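Local coordinates for protein Polyphosphate:AMP phosphotransferase (Pseudomonas aeruginosa PAO1, PDB 3CZP) that transfers a phosphate from inorganic polyphosphate to AMP to make ADP, also accepts GMP less efficiently, and uses magnesium as cofactor, at residues Q284-G289 against V482-N487; V406-L411 against E463-T468; D293-Q298 against A492-D497. All coordinates share one frame; numbering follows the deposited sequence.

Contact 1: Q284-G289 against V482-N487; sequences QARLAG and VLRTIN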
ATOM      1  N   GLN A 284      -7.188  31.849   9.207  1.00 32.71           N
ATOM      2  CA  GLN A 284      -7.925  30.833   8.463  1.00 32.35           C
ATOM      3  C   GLN A 284      -8.176  31.271   6.997  1.00 32.00           C
ATOM      4  O   GLN A 284      -7.918  30.480   6.069  1.00 33.27           O
ATOM      5  CB  GLN A 284      -9.212  30.482   9.193  1.00 32.20           C
ATOM      6  CG  GLN A 284      -8.962  29.718  10.505  1.00 33.10           C
ATOM      7  CD  GLN A 284     -10.230  29.453  11.278  1.00 32.53           C
ATOM      8  OE1 GLN A 284     -11.170  30.254  11.239  1.00 35.44           O
ATOM      9  NE2 GLN A 284     -10.276  28.308  11.982  1.00 34.21           N
ATOM     10  N   ALA A 285      -8.602  32.521   6.785  1.00 31.70           N
ATOM     11  CA  ALA A 285      -8.769  33.092   5.421  1.00 30.79           C
ATOM     12  C   ALA A 285      -7.451  33.139   4.645  1.00 30.52           C
ATOM     13  O   ALA A 285      -7.406  32.898   3.410  1.00 30.36           O
ATOM     14  CB  ALA A 285      -9.392  34.511   5.511  1.00 30.29           C
ATOM     15  N   ARG A 286      -6.372  33.468   5.364  1.00 29.67           N
ATOM     16  CA  ARG A 286      -5.042  33.604   4.760  1.00 28.98           C
ATOM     17  C   ARG A 286      -4.598  32.222   4.311  1.00 28.43           C
ATOM     18  O   ARG A 286      -4.149  32.058   3.186  1.00 27.21           O
ATOM     19  CB  ARG A 286      -4.054  34.189   5.779  1.00 28.31           C
ATOM     20  CG  ARG A 286      -2.689  34.548   5.226  1.00 29.10           C
ATOM     21  CD  ARG A 286      -1.857  35.145   6.318  1.00 30.02           C
ATOM     22  NE  ARG A 286      -0.424  35.119   6.035  1.00 31.11           N
ATOM     23  CZ  ARG A 286       0.514  35.104   6.977  1.00 31.34           C
ATOM     24  NH1 ARG A 286       0.189  35.067   8.266  1.00 31.82           N
ATOM     25  NH2 ARG A 286       1.791  35.090   6.642  1.00 30.21           N
ATOM     26  N   LEU A 287      -4.781  31.221   5.172  1.00 27.68           N
ATOM     27  CA  LEU A 287      -4.442  29.829   4.805  1.00 27.66           C
ATOM     28  C   LEU A 287      -5.268  29.358   3.619  1.00 27.39           C
ATOM     29  O   LEU A 287      -4.710  28.808   2.698  1.00 27.45           O
ATOM     30  CB  LEU A 287      -4.614  28.837   5.965  1.00 27.55           C
ATOM     31  CG  LEU A 287      -4.345  27.347   5.593  1.00 27.98           C
ATOM     32  CD1 LEU A 287      -2.903  27.167   5.156  1.00 25.55           C
ATOM     33  CD2 LEU A 287      -4.648  26.429   6.721  1.00 26.88           C
ATOM     34  N   ALA A 288      -6.579  29.582   3.625  1.00 27.59           N
ATOM     35  CA  ALA A 288      -7.412  29.144   2.518  1.00 27.37           C
ATOM     36  C   ALA A 288      -6.897  29.763   1.204  1.00 27.58           C
ATOM     37  O   ALA A 288      -6.859  29.116   0.149  1.00 27.26           O
ATOM     38  CB  ALA A 288      -8.839  29.550   2.769  1.00 27.82           C
ATOM     39  N   GLY A 289      -6.487  31.024   1.262  1.00 27.76           N
ATOM     40  CA  GLY A 289      -6.091  31.714   0.038  1.00 27.40           C
ATOM     41  C   GLY A 289      -4.750  31.232  -0.454  1.00 27.81           C
ATOM     42  O   GLY A 289      -4.524  31.123  -1.654  1.00 27.97           O
ATOM     43  N   VAL A 482      -0.119  28.553  15.517  1.00 30.00           N
ATOM     44  CA  VAL A 482      -0.012  27.397  14.622  1.00 29.47           C
ATOM     45  C   VAL A 482      -0.411  27.811  13.209  1.00 28.75           C
ATOM     46  O   VAL A 482       0.329  27.584  12.238  1.00 27.45           O
ATOM     47  CB  VAL A 482      -0.902  26.191  15.132  1.00 29.03           C
ATOM     48  CG1 VAL A 482      -1.123  25.196  14.028  1.00 29.91           C
ATOM     49  CG2 VAL A 482      -0.253  25.491  16.367  1.00 27.82           C
ATOM     50  N   LEU A 483      -1.571  28.448  13.102  1.00 28.15           N
ATOM     51  CA  LEU A 483      -2.056  28.889  11.802  1.00 28.37           C
ATOM     52  C   LEU A 483      -1.068  29.911  11.211  1.00 29.29           C
ATOM     53  O   LEU A 483      -0.637  29.762  10.076  1.00 29.91           O
ATOM     54  CB  LEU A 483      -3.458  29.489  11.904  1.00 28.97           C
ATOM     55  CG  LEU A 483      -4.659  28.534  11.780  1.00 29.31           C
ATOM     56  CD1 LEU A 483      -5.807  29.111  12.569  1.00 27.02           C
ATOM     57  CD2 LEU A 483      -5.065  28.320  10.332  1.00 28.10           C
ATOM     58  N   ARG A 484      -0.667  30.905  11.995  1.00 28.26           N
ATOM     59  CA  ARG A 484       0.224  31.948  11.457  1.00 28.43           C
ATOM     60  C   ARG A 484       1.550  31.380  10.923  1.00 27.72           C
ATOM     61  O   ARG A 484       2.053  31.834   9.907  1.00 26.09           O
ATOM     62  CB  ARG A 484       0.530  32.964  12.492  1.00 27.67           C
ATOM     63  CG  ARG A 484       1.178  34.223  11.959  1.00 29.63           C
ATOM     64  CD  ARG A 484       1.373  35.209  13.087  1.00 28.59           C
ATOM     65  NE  ARG A 484       0.167  35.917  13.493  1.00 29.75           N
ATOM     66  CZ  ARG A 484      -0.397  35.880  14.712  1.00 29.33           C
ATOM     67  NH1 ARG A 484      -1.467  36.619  14.959  1.00 23.73           N
ATOM     68  NH2 ARG A 484       0.066  35.069  15.671  1.00 30.25           N
ATOM     69  N   THR A 485       2.099  30.397  11.632  1.00 28.11           N
ATOM     70  CA  THR A 485       3.329  29.745  11.229  1.00 28.00           C
ATOM     71  C   THR A 485       3.202  29.000   9.911  1.00 29.41           C
ATOM     72  O   THR A 485       4.085  29.093   9.025  1.00 30.89           O
ATOM     73  CB  THR A 485       3.828  28.750  12.276  1.00 28.77           C
ATOM     74  OG1 THR A 485       4.005  29.400  13.541  1.00 22.96           O
ATOM     75  CG2 THR A 485       5.176  28.130  11.813  1.00 26.61           C
ATOM     76  N   ILE A 486       2.161  28.200   9.797  1.00 29.37           N
ATOM     77  CA  ILE A 486       1.866  27.545   8.541  1.00 30.33           C
ATOM     78  C   ILE A 486       1.851  28.568   7.408  1.00 30.64           C
ATOM     79  O   ILE A 486       2.564  28.411   6.440  1.00 32.26           O
ATOM     80  CB  ILE A 486       0.558  26.732   8.605  1.00 30.29           C
ATOM     81  CG1 ILE A 486       0.753  25.520   9.540  1.00 29.29           C
ATOM     82  CG2 ILE A 486       0.132  26.201   7.242  1.00 29.17           C
ATOM     83  CD1 ILE A 486      -0.549  24.850   9.846  1.00 29.86           C
ATOM     84  N   ASN A 487       1.056  29.621   7.566  1.00 31.12           N
ATOM     85  CA  ASN A 487       0.922  30.674   6.589  1.00 30.77           C
ATOM     86  C   ASN A 487       2.240  31.376   6.287  1.00 30.76           C
ATOM     87  O   ASN A 487       2.540  31.624   5.118  1.00 29.48           O
ATOM     88  CB  ASN A 487      -0.098  31.735   7.082  1.00 30.04           C
ATOM     89  CG  ASN A 487      -1.559  31.202   7.147  1.00 30.17           C
ATOM     90  OD1 ASN A 487      -1.902  30.227   6.485  1.00 25.83           O
ATOM     91  ND2 ASN A 487      -2.416  31.875   7.931  1.00 25.01           N
TER
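Gln284 meets the second helix through its aliphatic part: its chain runs extended, and CG lies 3.8 Å from CD1 of Leu483, while the amide NE2 goes elsewhere, to the carbonyl of Arg319. Two residues on, Arg286 reaches over the second helix. CG is anti to the backbone N and the chain stays stretched to NE, so one guanidinium face lies over Asn487 CB, 3.4 Å from CZ, with the amide plane turned 55° away. Salt bridges to Glu491, Asp488 and Glu283 hold that group and probably offset the like charge of Arg484, whose NH1 bonds Gln279 OE1. Leu287 turns its branches to different neighbours: CD1 meets Ile486 CG2 at 3.8 Å, CD2 the CD2 of Leu483. Asn487 OD1 only packs on Leu287 CB, at 3.1 Å, the angle to Leu287 N being too poor for a bond; Asn487 ND2 donates to Glu283 OE1, which thus ties the amide and the guanidinium together. The two helix segments run roughly parallel, their axes 9.4 Å apart and 30° from each other. On helix 475-496, Val482, Thr485 and Ile486 pack on Phe409 of strand 404-412, while Val320 of helix 313-321 touches Leu287, Val482 and Ile486.

Contact 2: V406-L411 against E463-T468; sequences VVKFWL and EIAPWT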
ATOM      1  N   VAL A 406       7.656  21.967   5.022  1.00 26.23           N
ATOM      2  CA  VAL A 406       7.627  21.226   6.263  1.00 26.51           C
ATOM      3  C   VAL A 406       7.560  22.175   7.495  1.00 26.74           C
ATOM      4  O   VAL A 406       8.466  23.019   7.729  1.00 26.89           O
ATOM      5  CB  VAL A 406       8.846  20.324   6.324  1.00 27.00           C
ATOM      6  CG1 VAL A 406       8.916  19.596   7.642  1.00 25.27           C
ATOM      7  CG2 VAL A 406       8.868  19.366   5.094  1.00 25.47           C
ATOM      8  N   VAL A 407       6.477  22.044   8.263  1.00 24.50           N
ATOM      9  CA  VAL A 407       6.273  22.837   9.469  1.00 24.77           C
ATOM     10  C   VAL A 407       6.173  21.882  10.665  1.00 25.33           C
ATOM     11  O   VAL A 407       5.517  20.857  10.557  1.00 24.39           O
ATOM     12  CB  VAL A 407       5.035  23.742   9.280  1.00 25.08           C
ATOM     13  CG1 VAL A 407       4.905  24.673  10.438  1.00 26.53           C
ATOM     14  CG2 VAL A 407       5.223  24.628   7.963  1.00 21.67           C
ATOM     15  N   LYS A 408       6.850  22.186  11.777  1.00 24.18           N
ATOM     16  CA  LYS A 408       6.928  21.290  12.940  1.00 24.00           C
ATOM     17  C   LYS A 408       6.604  22.026  14.251  1.00 23.43           C
ATOM     18  O   LYS A 408       7.241  23.020  14.583  1.00 23.66           O
ATOM     19  CB  LYS A 408       8.361  20.728  13.045  1.00 24.52           C
ATOM     20  CG  LYS A 408       8.783  19.791  11.919  1.00 22.83           C
ATOM     21  CD  LYS A 408      10.159  19.195  12.200  1.00 24.16           C
ATOM     22  CE  LYS A 408      11.304  20.180  12.052  1.00 24.96           C
ATOM     23  NZ  LYS A 408      12.720  19.537  12.056  1.00 20.99           N
ATOM     24  N   PHE A 409       5.635  21.524  15.006  1.00 23.80           N
ATOM     25  CA  PHE A 409       5.167  22.181  16.222  1.00 23.70           C
ATOM     26  C   PHE A 409       5.420  21.320  17.462  1.00 24.58           C
ATOM     27  O   PHE A 409       5.048  20.155  17.505  1.00 25.04           O
ATOM     28  CB  PHE A 409       3.645  22.479  16.115  1.00 24.08           C
ATOM     29  CG  PHE A 409       3.259  23.440  14.977  1.00 23.79           C
ATOM     30  CD1 PHE A 409       3.540  24.806  15.059  1.00 24.78           C
ATOM     31  CD2 PHE A 409       2.640  22.973  13.842  1.00 23.17           C
ATOM     32  CE1 PHE A 409       3.220  25.648  14.051  1.00 23.44           C
ATOM     33  CE2 PHE A 409       2.291  23.844  12.834  1.00 24.25           C
ATOM     34  CZ  PHE A 409       2.585  25.171  12.936  1.00 25.19           C
ATOM     35  N   TRP A 410       6.001  21.923  18.490  1.00 24.93           N
ATOM     36  CA  TRP A 410       6.032  21.353  19.799  1.00 25.50           C
ATOM     37  C   TRP A 410       5.160  22.227  20.643  1.00 26.04           C
ATOM     38  O   TRP A 410       5.504  23.367  20.903  1.00 26.56           O
ATOM     39  CB  TRP A 410       7.445  21.316  20.411  1.00 25.49           C
ATOM     40  CG  TRP A 410       7.370  20.846  21.801  1.00 25.82           C
ATOM     41  CD1 TRP A 410       7.347  21.621  22.953  1.00 27.32           C
ATOM     42  CD2 TRP A 410       7.164  19.492  22.234  1.00 27.04           C
ATOM     43  NE1 TRP A 410       7.172  20.802  24.069  1.00 26.65           N
ATOM     44  CE2 TRP A 410       7.061  19.507  23.659  1.00 25.37           C
ATOM     45  CE3 TRP A 410       7.048  18.272  21.560  1.00 27.40           C
ATOM     46  CZ2 TRP A 410       6.865  18.348  24.405  1.00 28.32           C
ATOM     47  CZ3 TRP A 410       6.848  17.107  22.322  1.00 27.50           C
ATOM     48  CH2 TRP A 410       6.753  17.151  23.712  1.00 26.52           C
ATOM     49  N   LEU A 411       4.014  21.696  21.040  1.00 26.55           N
ATOM     50  CA  LEU A 411       3.103  22.437  21.902  1.00 27.42           C
ATOM     51  C   LEU A 411       3.521  22.218  23.351  1.00 27.89           C
ATOM     52  O   LEU A 411       3.446  21.105  23.886  1.00 28.30           O
ATOM     53  CB  LEU A 411       1.629  22.050  21.687  1.00 27.47           C
ATOM     54  CG  LEU A 411       0.881  22.857  20.612  1.00 28.86           C
ATOM     55  CD1 LEU A 411       1.532  22.770  19.257  1.00 29.22           C
ATOM     56  CD2 LEU A 411      -0.599  22.353  20.560  1.00 27.15           C
ATOM     57  N   GLU A 463      17.836  24.886   9.262  1.00 33.93           N
ATOM     58  CA  GLU A 463      17.437  25.948   8.346  1.00 34.13           C
ATOM     59  C   GLU A 463      16.311  25.516   7.398  1.00 34.46           C
ATOM     60  O   GLU A 463      15.396  26.277   7.129  1.00 34.37           O
ATOM     61  CB  GLU A 463      18.666  26.408   7.556  1.00 35.94           C
ATOM     62  CG  GLU A 463      18.413  27.405   6.395  1.00 37.69           C
ATOM     63  CD  GLU A 463      18.757  28.854   6.740  1.00 44.77           C
ATOM     64  OE1 GLU A 463      18.526  29.302   7.895  1.00 49.08           O
ATOM     65  OE2 GLU A 463      19.246  29.556   5.824  1.00 47.06           O
ATOM     66  N   ILE A 464      16.400  24.279   6.917  1.00 33.26           N
ATOM     67  CA  ILE A 464      15.409  23.669   6.025  1.00 33.26           C
ATOM     68  C   ILE A 464      14.070  23.389   6.717  1.00 30.57           C
ATOM     69  O   ILE A 464      13.039  23.641   6.159  1.00 27.97           O
ATOM     70  CB  ILE A 464      15.970  22.335   5.427  1.00 32.81           C
ATOM     71  CG1 ILE A 464      16.894  22.653   4.248  1.00 36.17           C
ATOM     72  CG2 ILE A 464      14.845  21.330   5.113  1.00 34.53           C
ATOM     73  CD1 ILE A 464      17.609  21.372   3.667  1.00 34.03           C
ATOM     74  N   ALA A 465      14.122  22.884   7.931  1.00 30.66           N
ATOM     75  CA  ALA A 465      12.929  22.586   8.729  1.00 30.54           C
ATOM     76  C   ALA A 465      13.096  22.992  10.178  1.00 30.71           C
ATOM     77  O   ALA A 465      13.438  22.149  11.008  1.00 31.26           O
ATOM     78  CB  ALA A 465      12.597  21.074   8.655  1.00 28.69           C
ATOM     79  N   PRO A 466      12.829  24.277  10.512  1.00 31.36           N
ATOM     80  CA  PRO A 466      12.898  24.672  11.917  1.00 30.82           C
ATOM     81  C   PRO A 466      11.770  24.118  12.787  1.00 30.87           C
ATOM     82  O   PRO A 466      10.637  23.930  12.338  1.00 30.64           O
ATOM     83  CB  PRO A 466      12.861  26.207  11.874  1.00 31.81           C
ATOM     84  CG  PRO A 466      12.394  26.584  10.515  1.00 32.25           C
ATOM     85  CD  PRO A 466      12.482  25.396   9.614  1.00 30.34           C
ATOM     86  N   TRP A 467      12.092  23.834  14.046  1.00 31.25           N
ATOM     87  CA  TRP A 467      11.067  23.596  15.046  1.00 30.80           C
ATOM     88  C   TRP A 467      10.418  24.899  15.550  1.00 31.56           C
ATOM     89  O   TRP A 467      11.117  25.840  15.833  1.00 31.90           O
ATOM     90  CB  TRP A 467      11.675  22.885  16.233  1.00 31.07           C
ATOM     91  CG  TRP A 467      11.669  21.432  16.057  1.00 30.43           C
ATOM     92  CD1 TRP A 467      12.702  20.679  15.676  1.00 29.25           C
ATOM     93  CD2 TRP A 467      10.558  20.549  16.258  1.00 32.75           C
ATOM     94  NE1 TRP A 467      12.343  19.383  15.625  1.00 31.12           N
ATOM     95  CE2 TRP A 467      11.021  19.254  15.959  1.00 31.36           C
ATOM     96  CE3 TRP A 467       9.221  20.728  16.668  1.00 30.85           C
ATOM     97  CZ2 TRP A 467      10.205  18.121  16.036  1.00 30.94           C
ATOM     98  CZ3 TRP A 467       8.394  19.616  16.732  1.00 31.68           C
ATOM     99  CH2 TRP A 467       8.889  18.311  16.445  1.00 30.55           C
ATOM    100  N   THR A 468       9.088  24.898  15.706  1.00 31.47           N
ATOM    101  CA  THR A 468       8.345  26.004  16.312  1.00 31.52           C
ATOM    102  C   THR A 468       7.832  25.538  17.620  1.00 31.90           C
ATOM    103  O   THR A 468       7.076  24.596  17.671  1.00 31.93           O
ATOM    104  CB  THR A 468       7.119  26.426  15.461  1.00 31.44           C
ATOM    105  OG1 THR A 468       7.553  26.640  14.123  1.00 27.60           O
ATOM    106  CG2 THR A 468       6.404  27.728  16.032  1.00 31.59           C
TER
HETATM  107  O   HOH W   1       9.844  22.613   9.917  1.00 36.07           O
HETATM  108  O   HOH W   2       8.219  25.111  11.951  1.00 32.13           O
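Two backbone hydrogen bonds join the strands where Thr468 comes alongside Phe409. Thr468 N donates to Lys408 O at 2.9 Å, nearly along the C=O axis, and Trp410 N donates to Thr468 O at 3.0 Å, in the carbonyl plane; both are close to straight. Thr468 O also receives the CA-H of Phe409. Before this point the chains are bridged by water. One water donates to both Val406 O and Pro466 O, and a second donates to Pro466 O at 2.7 Å while accepting from Lys408 N; this second water also hydrogen-bonds Thr468 OG1. Pro466 O is therefore gripped by two waters, and Lys408 N is satisfied although no backbone carbonyl of 463-468 meets it. This is the edge of the parallel sheet of the second PPK2 domain, whose 2-3-1-4-5 strand order suits a P-loop kinase fold: 467-471 is the outermost strand, next to 404-412, which on its other flank bonds to strand 300-307. Lys408 crosses the indole of Trp467 at about a right angle. Its CB stands over the six-membered ring, 3.8 Å from the centroid, in a CH-pi contact, and the bend at chi3 (-72°) brings the ammonium round toward Ala465. There NZ makes a weak bond to Ala465 O; its firmer anchors are Thr460 O, Tyr368 OH and a salt bridge to Glu396, so the buried charge has both a counter-ion and oxygen acceptors. Trp467 NE1 donates to Thr460 OG1, while the far rim of the indole, at CZ3, abuts the backbone of Phe409 and Trp410. Beside Thr468, on the face away from Lys408, Phe409 points the same way, its CD1 3.9 Å from Thr468 CB.

Contact 3: D293-Q298 against A492-D497; sequences DKRFRQ and AAYKKD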
ATOM      1  N   ASP A 293      -3.896  29.420  -4.054  1.00 31.21           N
ATOM      2  CA  ASP A 293      -2.991  30.166  -4.945  1.00 31.05           C
ATOM      3  C   ASP A 293      -2.396  29.161  -5.940  1.00 30.46           C
ATOM      4  O   ASP A 293      -2.031  28.048  -5.554  1.00 27.84           O
ATOM      5  CB  ASP A 293      -1.900  30.847  -4.094  1.00 31.08           C
ATOM      6  CG  ASP A 293      -1.074  31.873  -4.854  1.00 32.31           C
ATOM      7  OD1 ASP A 293      -0.312  31.512  -5.798  1.00 32.76           O
ATOM      8  OD2 ASP A 293      -1.163  33.059  -4.481  1.00 35.73           O
ATOM      9  N   LYS A 294      -2.314  29.546  -7.207  1.00 30.51           N
ATOM     10  CA  LYS A 294      -1.731  28.677  -8.258  1.00 31.27           C
ATOM     11  C   LYS A 294      -0.304  28.177  -7.884  1.00 30.71           C
ATOM     12  O   LYS A 294       0.137  27.122  -8.334  1.00 30.95           O
ATOM     13  CB  LYS A 294      -1.732  29.401  -9.632  1.00 31.13           C
ATOM     14  CG  LYS A 294      -0.965  30.767  -9.676  1.00 33.46           C
ATOM     15  CD  LYS A 294      -0.633  31.302 -11.129  1.00 32.99           C
ATOM     16  CE  LYS A 294      -1.435  32.570 -11.503  1.00 36.71           C
ATOM     17  NZ  LYS A 294      -0.822  33.448 -12.593  1.00 36.93           N
ATOM     18  N   ARG A 295       0.412  28.917  -7.039  1.00 30.50           N
ATOM     19  CA  ARG A 295       1.801  28.577  -6.721  1.00 30.37           C
ATOM     20  C   ARG A 295       1.898  27.327  -5.865  1.00 30.28           C
ATOM     21  O   ARG A 295       2.937  26.675  -5.826  1.00 29.22           O
ATOM     22  CB  ARG A 295       2.503  29.762  -6.060  1.00 30.88           C
ATOM     23  CG  ARG A 295       2.681  30.914  -7.078  1.00 30.29           C
ATOM     24  CD  ARG A 295       3.252  32.142  -6.474  1.00 30.79           C
ATOM     25  NE  ARG A 295       2.301  32.806  -5.580  1.00 30.81           N
ATOM     26  CZ  ARG A 295       2.557  33.929  -4.937  1.00 32.93           C
ATOM     27  NH1 ARG A 295       3.752  34.520  -5.066  1.00 37.25           N
ATOM     28  NH2 ARG A 295       1.635  34.454  -4.153  1.00 34.88           N
ATOM     29  N   PHE A 296       0.807  26.982  -5.194  1.00 29.40           N
ATOM     30  CA  PHE A 296       0.782  25.773  -4.407  1.00 29.94           C
ATOM     31  C   PHE A 296       0.912  24.487  -5.217  1.00 30.26           C
ATOM     32  O   PHE A 296       1.288  23.466  -4.680  1.00 30.03           O
ATOM     33  CB  PHE A 296      -0.483  25.728  -3.560  1.00 28.87           C
ATOM     34  CG  PHE A 296      -0.380  24.773  -2.409  1.00 28.82           C
ATOM     35  CD1 PHE A 296       0.546  24.992  -1.392  1.00 30.58           C
ATOM     36  CD2 PHE A 296      -1.208  23.689  -2.310  1.00 27.06           C
ATOM     37  CE1 PHE A 296       0.644  24.104  -0.317  1.00 26.80           C
ATOM     38  CE2 PHE A 296      -1.063  22.813  -1.262  1.00 25.26           C
ATOM     39  CZ  PHE A 296      -0.141  23.049  -0.281  1.00 26.96           C
ATOM     40  N   ARG A 297       0.586  24.529  -6.512  1.00 31.45           N
ATOM     41  CA  ARG A 297       0.748  23.365  -7.419  1.00 32.99           C
ATOM     42  C   ARG A 297       2.148  22.825  -7.498  1.00 32.30           C
ATOM     43  O   ARG A 297       2.348  21.677  -7.823  1.00 31.82           O
ATOM     44  CB  ARG A 297       0.378  23.745  -8.863  1.00 33.26           C
ATOM     45  CG  ARG A 297      -1.068  24.029  -9.018  1.00 36.06           C
ATOM     46  CD  ARG A 297      -1.428  24.456 -10.416  1.00 37.56           C
ATOM     47  NE  ARG A 297      -2.885  24.505 -10.477  1.00 41.58           N
ATOM     48  CZ  ARG A 297      -3.663  23.435 -10.599  1.00 43.56           C
ATOM     49  NH1 ARG A 297      -4.981  23.594 -10.628  1.00 44.54           N
ATOM     50  NH2 ARG A 297      -3.130  22.215 -10.731  1.00 45.87           N
ATOM     51  N   GLN A 298       3.106  23.707  -7.274  1.00 32.76           N
ATOM     52  CA  GLN A 298       4.515  23.375  -7.267  1.00 33.96           C
ATOM     53  C   GLN A 298       4.953  22.787  -5.940  1.00 32.32           C
ATOM     54  O   GLN A 298       6.109  22.404  -5.786  1.00 33.63           O
ATOM     55  CB  GLN A 298       5.279  24.660  -7.561  1.00 34.69           C
ATOM     56  CG  GLN A 298       6.730  24.711  -7.142  1.00 38.61           C
ATOM     57  CD  GLN A 298       7.429  25.962  -7.659  1.00 37.28           C
ATOM     58  OE1 GLN A 298       6.771  26.891  -8.165  1.00 41.71           O
ATOM     59  NE2 GLN A 298       8.770  26.010  -7.499  1.00 41.83           N
ATOM     60  N   ALA A 492       6.737  32.130   2.518  1.00 31.02           N
ATOM     61  CA  ALA A 492       8.173  32.088   2.400  1.00 31.56           C
ATOM     62  C   ALA A 492       8.642  31.269   1.210  1.00 31.65           C
ATOM     63  O   ALA A 492       9.558  31.700   0.464  1.00 31.68           O
ATOM     64  CB  ALA A 492       8.802  31.540   3.673  1.00 31.45           C
ATOM     65  N   ALA A 493       8.063  30.071   1.094  1.00 31.49           N
ATOM     66  CA  ALA A 493       8.240  29.175  -0.022  1.00 30.94           C
ATOM     67  C   ALA A 493       7.956  29.875  -1.348  1.00 31.00           C
ATOM     68  O   ALA A 493       8.746  29.776  -2.285  1.00 29.85           O
ATOM     69  CB  ALA A 493       7.312  27.982   0.124  1.00 30.60           C
ATOM     70  N   TYR A 494       6.830  30.580  -1.445  1.00 31.14           N
ATOM     71  CA  TYR A 494       6.533  31.300  -2.701  1.00 30.97           C
ATOM     72  C   TYR A 494       7.581  32.369  -3.047  1.00 31.35           C
ATOM     73  O   TYR A 494       7.866  32.635  -4.222  1.00 31.81           O
ATOM     74  CB  TYR A 494       5.159  31.966  -2.643  1.00 30.40           C
ATOM     75  CG  TYR A 494       3.999  31.023  -2.533  1.00 26.66           C
ATOM     76  CD1 TYR A 494       4.147  29.643  -2.770  1.00 24.95           C
ATOM     77  CD2 TYR A 494       2.742  31.497  -2.206  1.00 25.98           C
ATOM     78  CE1 TYR A 494       3.078  28.789  -2.663  1.00 24.17           C
ATOM     79  CE2 TYR A 494       1.673  30.645  -2.098  1.00 25.87           C
ATOM     80  CZ  TYR A 494       1.841  29.281  -2.313  1.00 27.19           C
ATOM     81  OH  TYR A 494       0.758  28.416  -2.181  1.00 24.98           O
ATOM     82  N   LYS A 495       8.110  33.004  -2.017  1.00 32.27           N
ATOM     83  CA  LYS A 495       9.117  34.055  -2.187  1.00 33.49           C
ATOM     84  C   LYS A 495      10.447  33.477  -2.660  1.00 33.94           C
ATOM     85  O   LYS A 495      11.254  34.195  -3.234  1.00 34.78           O
ATOM     86  CB  LYS A 495       9.331  34.800  -0.887  1.00 33.25           C
ATOM     87  CG  LYS A 495       8.249  35.809  -0.527  1.00 35.05           C
ATOM     88  CD  LYS A 495       8.515  36.331   0.869  1.00 34.33           C
ATOM     89  CE  LYS A 495       7.373  37.216   1.393  1.00 36.59           C
ATOM     90  NZ  LYS A 495       7.712  37.839   2.714  1.00 37.95           N
ATOM     91  N   LYS A 496      10.667  32.191  -2.391  1.00 35.30           N
ATOM     92  CA  LYS A 496      11.849  31.467  -2.823  1.00 36.16           C
ATOM     93  C   LYS A 496      11.703  30.958  -4.259  1.00 36.70           C
ATOM     94  O   LYS A 496      12.682  30.939  -4.980  1.00 36.62           O
ATOM     95  CB  LYS A 496      12.120  30.326  -1.835  1.00 36.58           C
ATOM     96  CG  LYS A 496      13.458  29.594  -1.995  1.00 36.92           C
ATOM     97  CD  LYS A 496      13.588  28.511  -0.870  1.00 37.68           C
ATOM     98  CE  LYS A 496      14.530  27.324  -1.185  1.00 38.12           C
ATOM     99  NZ  LYS A 496      14.309  26.214  -0.196  1.00 39.62           N
ATOM    100  N   ASP A 497      10.503  30.612  -4.659  1.00 37.59           N
ATOM    101  CA  ASP A 497      10.269  30.172  -6.000  1.00 38.50           C
ATOM    102  C   ASP A 497      10.504  31.278  -6.990  1.00 40.56           C
ATOM    103  O   ASP A 497      10.346  32.440  -6.693  1.00 41.61           O
ATOM    104  CB  ASP A 497       8.832  29.751  -6.189  1.00 38.00           C
ATOM    105  CG  ASP A 497       8.413  28.682  -5.255  1.00 38.28           C
ATOM    106  OD1 ASP A 497       9.252  27.909  -4.824  1.00 41.55           O
ATOM    107  OD2 ASP A 497       7.245  28.629  -4.956  1.00 33.91           O
TER
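Tyr494 reaches out from the last turns of helix 475-496 and is met over one face by Arg295. CG of the tyrosine is anti to its carbonyl carbon, which projects the ring toward the 3-10 turn of 294-298. Arg295 CB lies 3.7 Å from the ring centroid, close to the normal, as a CH-pi contact. Beyond it the bend of the arginine chain at chi3 (-70°) carries the guanidinium across to the CD2 side of the ring, where, tilted 27° to it, it sets one face over CD2, which is 3.6 Å from NE. Asp293 fixes that rotation. Its carboxylate takes NE on OD1 at 2.9 Å and NH2 on OD2 at 3.1 Å, a side-on, two-nitrogen salt bridge lying nearly in the guanidinium plane, though the nitrogens come from above the plane of the carboxylate. OD1 additionally accepts from Arg295 N through its anti lone pair, closing an Asx turn just where helix 273-292 ends. At the far tip of the ring, Tyr494 OH comes 3.3 Å from Phe296 CB and lies at the edge of the phenyl ring; its hydrogen bond goes to the carbonyl of Leu290. Gln298 and Asp497 meet tip to tip with their flat groups stacked 21° apart, but NE2 and OD1 form no hydrogen bond, and Asp497 OD2 is bound by His299 NE2. No direct hydrogen bond or salt bridge links the two segments: the ion pair lies within 293-298, probably leaving Arg295 partly neutralised where it meets the aromatic face, and apolar and stacking contacts do the joining.

In the fold
All three contacts lie in the second PPK2 domain, the N-terminal one apparently being inactive. Contacts 1 and 3, their centres about 14 Å apart, both use helix 475-496, which runs beside helix 273-292 in contact 1 and reaches the turn after it in contact 3. Contact 2, nested inside the loop closed by either, lies about 15 Å from contact 1, centre to centre, and touches it directly: Thr485 CB packs 3.6 Å from Phe409 CE1, and Thr485 CG2 rests on Thr468 OG1 and Val407. Contacts 2 and 3 do not touch, their nearest atoms being about 6 Å apart. An acetate ion, probably from crystallisation, sits about 4 Å from the side chain of Pro466 in contact 2.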